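Aminopeptidase-like protein (Chaetomium thermophilum, PDB 5JM6) probably acts as a zinc-dependent metalloaminopeptidase of the M18 family, and is a dodecamer associated with the Cvt pathway of selective autophagy. Local coordinates at residues 61-66 with 288-293; 303-308 with 479-484. All coordinates share one frame; numbering follows the deposited sequence.

Contact 1: 61-66 with 288-293; sequences FMTHNP and QPATVG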
loop_
_atom_site.group_PDB
_atom_site.type_symbol
_atom_site.label_atom_id
_atom_site.label_comp_id
_atom_site.label_asym_id
_atom_site.label_seq_id
_atom_site.Cartn_x
_atom_site.Cartn_y
_atom_site.Cartn_z
ATOM N N PHE A 61 -46.024 -28.750 0.789
ATOM C CA PHE A 61 -46.297 -27.344 1.049
ATOM C C PHE A 61 -45.237 -26.473 0.373
ATOM O O PHE A 61 -45.569 -25.596 -0.423
ATOM C CB PHE A 61 -46.358 -27.073 2.555
ATOM C CG PHE A 61 -46.258 -25.619 2.918
ATOM C CD1 PHE A 61 -47.278 -24.736 2.607
ATOM C CD2 PHE A 61 -45.144 -25.139 3.585
ATOM C CE1 PHE A 61 -47.183 -23.398 2.946
ATOM C CE2 PHE A 61 -45.043 -23.806 3.928
ATOM C CZ PHE A 61 -46.062 -22.933 3.608
ATOM N N MET A 62 -43.967 -26.744 0.665
ATOM C CA MET A 62 -42.864 -25.966 0.105
ATOM C C MET A 62 -42.852 -25.989 -1.421
ATOM O O MET A 62 -42.618 -24.966 -2.064
ATOM C CB MET A 62 -41.523 -26.482 0.632
ATOM C CG MET A 62 -41.351 -26.339 2.133
ATOM S SD MET A 62 -41.562 -24.643 2.708
ATOM C CE MET A 62 -40.177 -23.833 1.915
ATOM N N THR A 63 -43.111 -27.156 -1.994
ATOM C CA THR A 63 -43.050 -27.327 -3.438
ATOM C C THR A 63 -44.095 -26.488 -4.181
ATOM O O THR A 63 -43.782 -25.831 -5.173
ATOM C CB THR A 63 -43.224 -28.814 -3.813
ATOM O OG1 THR A 63 -42.076 -29.553 -3.372
ATOM C CG2 THR A 63 -43.382 -28.983 -5.315
ATOM N N HIS A 64 -45.335 -26.525 -3.709
ATOM C CA HIS A 64 -46.450 -25.933 -4.448
ATOM C C HIS A 64 -46.925 -24.545 -3.997
ATOM O O HIS A 64 -47.957 -24.064 -4.466
ATOM C CB HIS A 64 -47.603 -26.929 -4.455
ATOM C CG HIS A 64 -47.260 -28.201 -5.164
ATOM N ND1 HIS A 64 -47.010 -29.382 -4.500
ATOM C CD2 HIS A 64 -47.060 -28.458 -6.478
ATOM C CE1 HIS A 64 -46.703 -30.320 -5.377
ATOM N NE2 HIS A 64 -46.726 -29.786 -6.585
ATOM N N ASN A 65 -46.206 -23.920 -3.068
ATOM C CA ASN A 65 -46.568 -22.580 -2.609
ATOM C C ASN A 65 -45.362 -21.643 -2.556
ATOM O O ASN A 65 -44.887 -21.291 -1.477
ATOM C CB ASN A 65 -47.239 -22.666 -1.240
ATOM C CG ASN A 65 -48.373 -23.672 -1.218
ATOM O OD1 ASN A 65 -49.490 -23.374 -1.639
ATOM N ND2 ASN A 65 -48.083 -24.880 -0.746
ATOM N N PRO A 66 -44.861 -21.243 -3.734
ATOM C CA PRO A 66 -43.583 -20.538 -3.888
ATOM C C PRO A 66 -43.578 -19.074 -3.446
ATOM O O PRO A 66 -42.501 -18.523 -3.219
ATOM C CB PRO A 66 -43.311 -20.638 -5.395
ATOM C CG PRO A 66 -44.522 -21.338 -6.006
ATOM C CD PRO A 66 -45.612 -21.261 -4.997
ATOM N N GLN A 288 -36.897 -26.137 -8.525
ATOM C CA GLN A 288 -36.575 -27.460 -8.017
ATOM C C GLN A 288 -37.434 -27.789 -6.803
ATOM O O GLN A 288 -37.499 -27.007 -5.854
ATOM C CB GLN A 288 -35.092 -27.554 -7.669
ATOM C CG GLN A 288 -34.601 -28.977 -7.513
ATOM C CD GLN A 288 -33.103 -29.052 -7.339
ATOM O OE1 GLN A 288 -32.434 -28.032 -7.175
ATOM N NE2 GLN A 288 -32.563 -30.263 -7.380
ATOM N N PRO A 289 -38.115 -28.944 -6.839
ATOM C CA PRO A 289 -38.976 -29.345 -5.723
ATOM C C PRO A 289 -38.202 -29.515 -4.427
ATOM O O PRO A 289 -36.998 -29.775 -4.445
ATOM C CB PRO A 289 -39.548 -30.695 -6.175
ATOM C CG PRO A 289 -39.366 -30.727 -7.644
ATOM C CD PRO A 289 -38.136 -29.927 -7.933
ATOM N N ALA A 290 -38.901 -29.356 -3.309
ATOM C CA ALA A 290 -38.365 -29.753 -2.020
ATOM C C ALA A 290 -38.234 -31.268 -2.000
ATOM O O ALA A 290 -39.020 -31.975 -2.631
ATOM C CB ALA A 290 -39.260 -29.274 -0.896
ATOM N N THR A 291 -37.243 -31.767 -1.274
ATOM C CA THR A 291 -36.980 -33.196 -1.248
ATOM C C THR A 291 -36.358 -33.623 0.067
ATOM O O THR A 291 -35.910 -32.794 0.857
ATOM C CB THR A 291 -36.042 -33.622 -2.391
ATOM O OG1 THR A 291 -35.871 -35.043 -2.364
ATOM C CG2 THR A 291 -34.686 -32.952 -2.237
ATOM N N VAL A 292 -36.347 -34.928 0.302
ATOM C CA VAL A 292 -35.581 -35.482 1.402
ATOM C C VAL A 292 -34.280 -36.025 0.833
ATOM O O VAL A 292 -34.223 -36.439 -0.327
ATOM C CB VAL A 292 -36.343 -36.582 2.159
ATOM C CG1 VAL A 292 -37.552 -35.991 2.864
ATOM C CG2 VAL A 292 -36.756 -37.694 1.213
ATOM N N GLY A 293 -33.222 -35.970 1.632
ATOM C CA GLY A 293 -31.903 -36.323 1.149
ATOM C C GLY A 293 -30.975 -36.853 2.220
ATOM O O GLY A 293 -31.318 -36.894 3.401
#
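T63 and A290 join the first modelled helix of the M18 zinc-peptidase fold to the chain entering its three-stranded antiparallel sheet (291-293, 299-302, 489-492), an example of a side-chain hydroxyl holding a backbone N-H that lies before a strand's own pairing begins. The hydroxyl OG1 of T63, on helix 55-64, accepts the N-H of A290 at 3.2 Å, and the bond is noticeably bent (141° at the hydrogen). The same oxygen also hydrogen-bonds to the carbonyl of L59, one helical turn back, so it ties two pieces of backbone together. A torsion makes this possible: OG1 stands beside the backbone N of T63 (chi1 -68°), which turns CG2 out over the centre of the H64 ring, 3.5 Å above its plane. A valine here would keep the bulk but would probably leave both the A290 N-H and the L59 carbonyl without this polar mate.

Around this bond the contact is apolar and small. The methyl of A290 points at the helix and meets CB of M62 at 3.9 Å, while the ring carbon CB of P289 lies alongside OG1 of T63 at the same separation of 3.9 Å. Beyond CB, the bent side chain of M62 leads away from the passing chain. A290 also rests on L59 and on A302 of strand 299-302, and the pairing of T291 with F301 then starts the small sheet; R488 bonds to the carbonyl of P289.

Further out, the ring of F61 stacks on W312. ND2 of N65 folds back onto the carbonyl oxygen of F61, meeting a lone pair in the carbonyl plane with an N-H...O angle of 159°.

Contact 2: 303-308 with 479-484; sequences GRIDDK and IPQLSM. With ZN (zinc ion), chain G; ZN (zinc ion), chain H.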
loop_
_atom_site.group_PDB
_atom_site.type_symbol
_atom_site.label_atom_id
_atom_site.label_comp_id
_atom_site.label_asym_id
_atom_site.label_seq_id
_atom_site.Cartn_x
_atom_site.Cartn_y
_atom_site.Cartn_z
ATOM N N GLY A 303 -35.758 -24.582 -0.809
ATOM C CA GLY A 303 -35.511 -23.156 -0.755
ATOM C C GLY A 303 -36.646 -22.434 -0.059
ATOM O O GLY A 303 -37.728 -22.998 0.106
ATOM N N ARG A 304 -36.392 -21.183 0.324
ATOM C CA ARG A 304 -37.347 -20.329 1.040
ATOM C C ARG A 304 -37.664 -20.846 2.435
ATOM O O ARG A 304 -38.765 -20.634 2.946
ATOM C CB ARG A 304 -38.651 -20.178 0.255
ATOM C CG ARG A 304 -38.472 -19.823 -1.200
ATOM C CD ARG A 304 -39.782 -19.990 -1.944
ATOM N NE ARG A 304 -39.998 -21.371 -2.365
ATOM C CZ ARG A 304 -39.405 -21.926 -3.416
ATOM N NH1 ARG A 304 -38.556 -21.219 -4.149
ATOM N NH2 ARG A 304 -39.658 -23.189 -3.737
ATOM N N ILE A 305 -36.699 -21.509 3.058
ATOM C CA ILE A 305 -36.907 -22.006 4.404
ATOM C C ILE A 305 -36.892 -20.862 5.418
ATOM O O ILE A 305 -37.522 -20.997 6.471
ATOM C CB ILE A 305 -35.860 -23.079 4.798
ATOM C CG1 ILE A 305 -35.902 -24.254 3.823
ATOM C CG2 ILE A 305 -36.122 -23.616 6.199
ATOM C CD1 ILE A 305 -35.133 -25.469 4.312
ATOM N N ASP A 306 -36.262 -19.717 5.108
ATOM C CA ASP A 306 -36.202 -18.700 6.155
ATOM C C ASP A 306 -37.658 -18.321 6.386
ATOM O O ASP A 306 -38.301 -17.575 5.640
ATOM C CB ASP A 306 -35.332 -17.482 5.766
ATOM C CG ASP A 306 -35.179 -16.457 6.916
ATOM O OD1 ASP A 306 -36.173 -16.151 7.603
ATOM O OD2 ASP A 306 -34.056 -15.963 7.155
ATOM N N ASP A 307 -38.085 -18.892 7.510
ATOM C CA ASP A 307 -39.397 -18.926 8.163
ATOM C C ASP A 307 -40.657 -19.510 7.523
ATOM O O ASP A 307 -41.652 -19.621 8.230
ATOM C CB ASP A 307 -39.762 -17.561 8.692
ATOM C CG ASP A 307 -39.775 -17.554 10.200
ATOM O OD1 ASP A 307 -39.339 -18.575 10.770
ATOM O OD2 ASP A 307 -40.249 -16.585 10.817
ATOM N N LYS A 308 -40.666 -19.919 6.261
ATOM C CA LYS A 308 -41.806 -20.734 5.848
ATOM C C LYS A 308 -41.836 -21.993 6.728
ATOM O O LYS A 308 -42.902 -22.533 7.011
ATOM C CB LYS A 308 -41.749 -21.091 4.361
ATOM C CG LYS A 308 -42.373 -20.039 3.444
ATOM C CD LYS A 308 -42.062 -20.340 1.985
ATOM C CE LYS A 308 -42.948 -19.551 1.033
ATOM N NZ LYS A 308 -42.433 -18.187 0.734
ATOM N N ILE A 479 -36.308 -23.194 14.769
ATOM C CA ILE A 479 -35.950 -24.512 14.283
ATOM C C ILE A 479 -34.616 -24.367 13.566
ATOM O O ILE A 479 -34.458 -23.481 12.727
ATOM C CB ILE A 479 -37.034 -25.080 13.348
ATOM C CG1 ILE A 479 -38.391 -25.081 14.061
ATOM C CG2 ILE A 479 -36.669 -26.478 12.876
ATOM C CD1 ILE A 479 -39.534 -25.598 13.216
ATOM N N PRO A 480 -33.639 -25.214 13.917
ATOM C CA PRO A 480 -32.288 -25.055 13.373
ATOM C C PRO A 480 -32.217 -25.321 11.875
ATOM O O PRO A 480 -32.965 -26.143 11.345
ATOM C CB PRO A 480 -31.472 -26.088 14.152
ATOM C CG PRO A 480 -32.464 -27.110 14.566
ATOM C CD PRO A 480 -33.730 -26.358 14.840
ATOM N N GLN A 481 -31.317 -24.609 11.206
ATOM C CA GLN A 481 -31.188 -24.686 9.760
ATOM C C GLN A 481 -29.769 -24.354 9.307
ATOM O O GLN A 481 -29.076 -23.552 9.935
ATOM C CB GLN A 481 -32.193 -23.739 9.100
ATOM C CG GLN A 481 -31.745 -23.156 7.775
ATOM C CD GLN A 481 -32.665 -22.068 7.286
ATOM O OE1 GLN A 481 -33.575 -21.650 7.996
ATOM N NE2 GLN A 481 -32.436 -21.602 6.067
ATOM N N LEU A 482 -29.349 -24.974 8.208
ATOM C CA LEU A 482 -28.092 -24.640 7.554
ATOM C C LEU A 482 -28.347 -23.820 6.295
ATOM O O LEU A 482 -29.409 -23.928 5.681
ATOM C CB LEU A 482 -27.306 -25.904 7.204
ATOM C CG LEU A 482 -26.498 -26.498 8.356
ATOM C CD1 LEU A 482 -25.544 -27.573 7.859
ATOM C CD2 LEU A 482 -25.742 -25.394 9.077
ATOM N N SER A 483 -27.382 -22.970 5.950
ATOM C CA SER A 483 -27.415 -22.188 4.715
ATOM C C SER A 483 -28.631 -21.271 4.645
ATOM O O SER A 483 -29.318 -21.209 3.624
ATOM C CB SER A 483 -27.384 -23.113 3.495
ATOM O OG SER A 483 -26.245 -23.955 3.528
ATOM N N MET A 484 -28.887 -20.561 5.738
ATOM C CA MET A 484 -29.971 -19.593 5.793
ATOM C C MET A 484 -29.772 -18.501 4.746
ATOM O O MET A 484 -28.649 -18.036 4.543
ATOM C CB MET A 484 -30.065 -18.986 7.194
ATOM C CG MET A 484 -31.230 -18.039 7.396
ATOM S SD MET A 484 -31.273 -17.376 9.072
ATOM C CE MET A 484 -31.398 -18.882 10.034
HETATM ZN ZN ZN G . -34.210 -14.330 6.381
HETATM ZN ZN ZN H . -36.482 -15.197 9.299
#
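The carboxamide of Q481 is laid with one face against I305: CG2 of I305 is 3.7 Å from OE1, and CB of I305 is 3.9 Å from NE2. The two side chains slide past each other in opposite directions. The second flat group, the carboxylate of D306, bridges the two zinc ions of what is probably the active site, a hallmark of dinuclear peptidases of this clan. Its OD1 binds one zinc at 2.0 Å, with that metal close to the carboxylate plane, whereas OD2 binds the other at 1.8 Å; as modelled, this second zinc stands to one side of the plane, an offset that is doubtful at this resolution. On the other side comes M484, whose CG lies 3.5 Å from OD2. CG of D306 is anti to its own N (chi1 -175°), which carries the carboxylate out to the metals. H133 and D391 help complete the OD1 zinc site, E340 and H485 the OD2 site.

The contact is buried, beside helix 305-320 and strand 473-481. Both Q481 and M484 pack on V392 of strand 386-394, next to strand 473-481 in the large mixed sheet, and A489 of strand 489-492 touches I305 and Q481 alike. Beyond M484 lies A208 of a neighbouring subunit.

From the N terminus, helix 55-64, the first modelled helix, enters contact 1, and 221 residues intervene before the chain returns there at 288-293; that loop includes the whole six-stranded antiparallel sheet and the first strands of the mixed one. Contact 2 opens only afterwards, at 303-308, and closes a second loop of 170 residues at 479-484, so the two lie in series, neither nested nor crossed. Their centres are nonetheless 13 Å apart and they touch, M62 packing on G303 and R304, and N65 on K308. The three-stranded sheet connects them: strand 291-293 begins in contact 1, and strand 489-492 borders contact 2, so that one small sheet adjoins both.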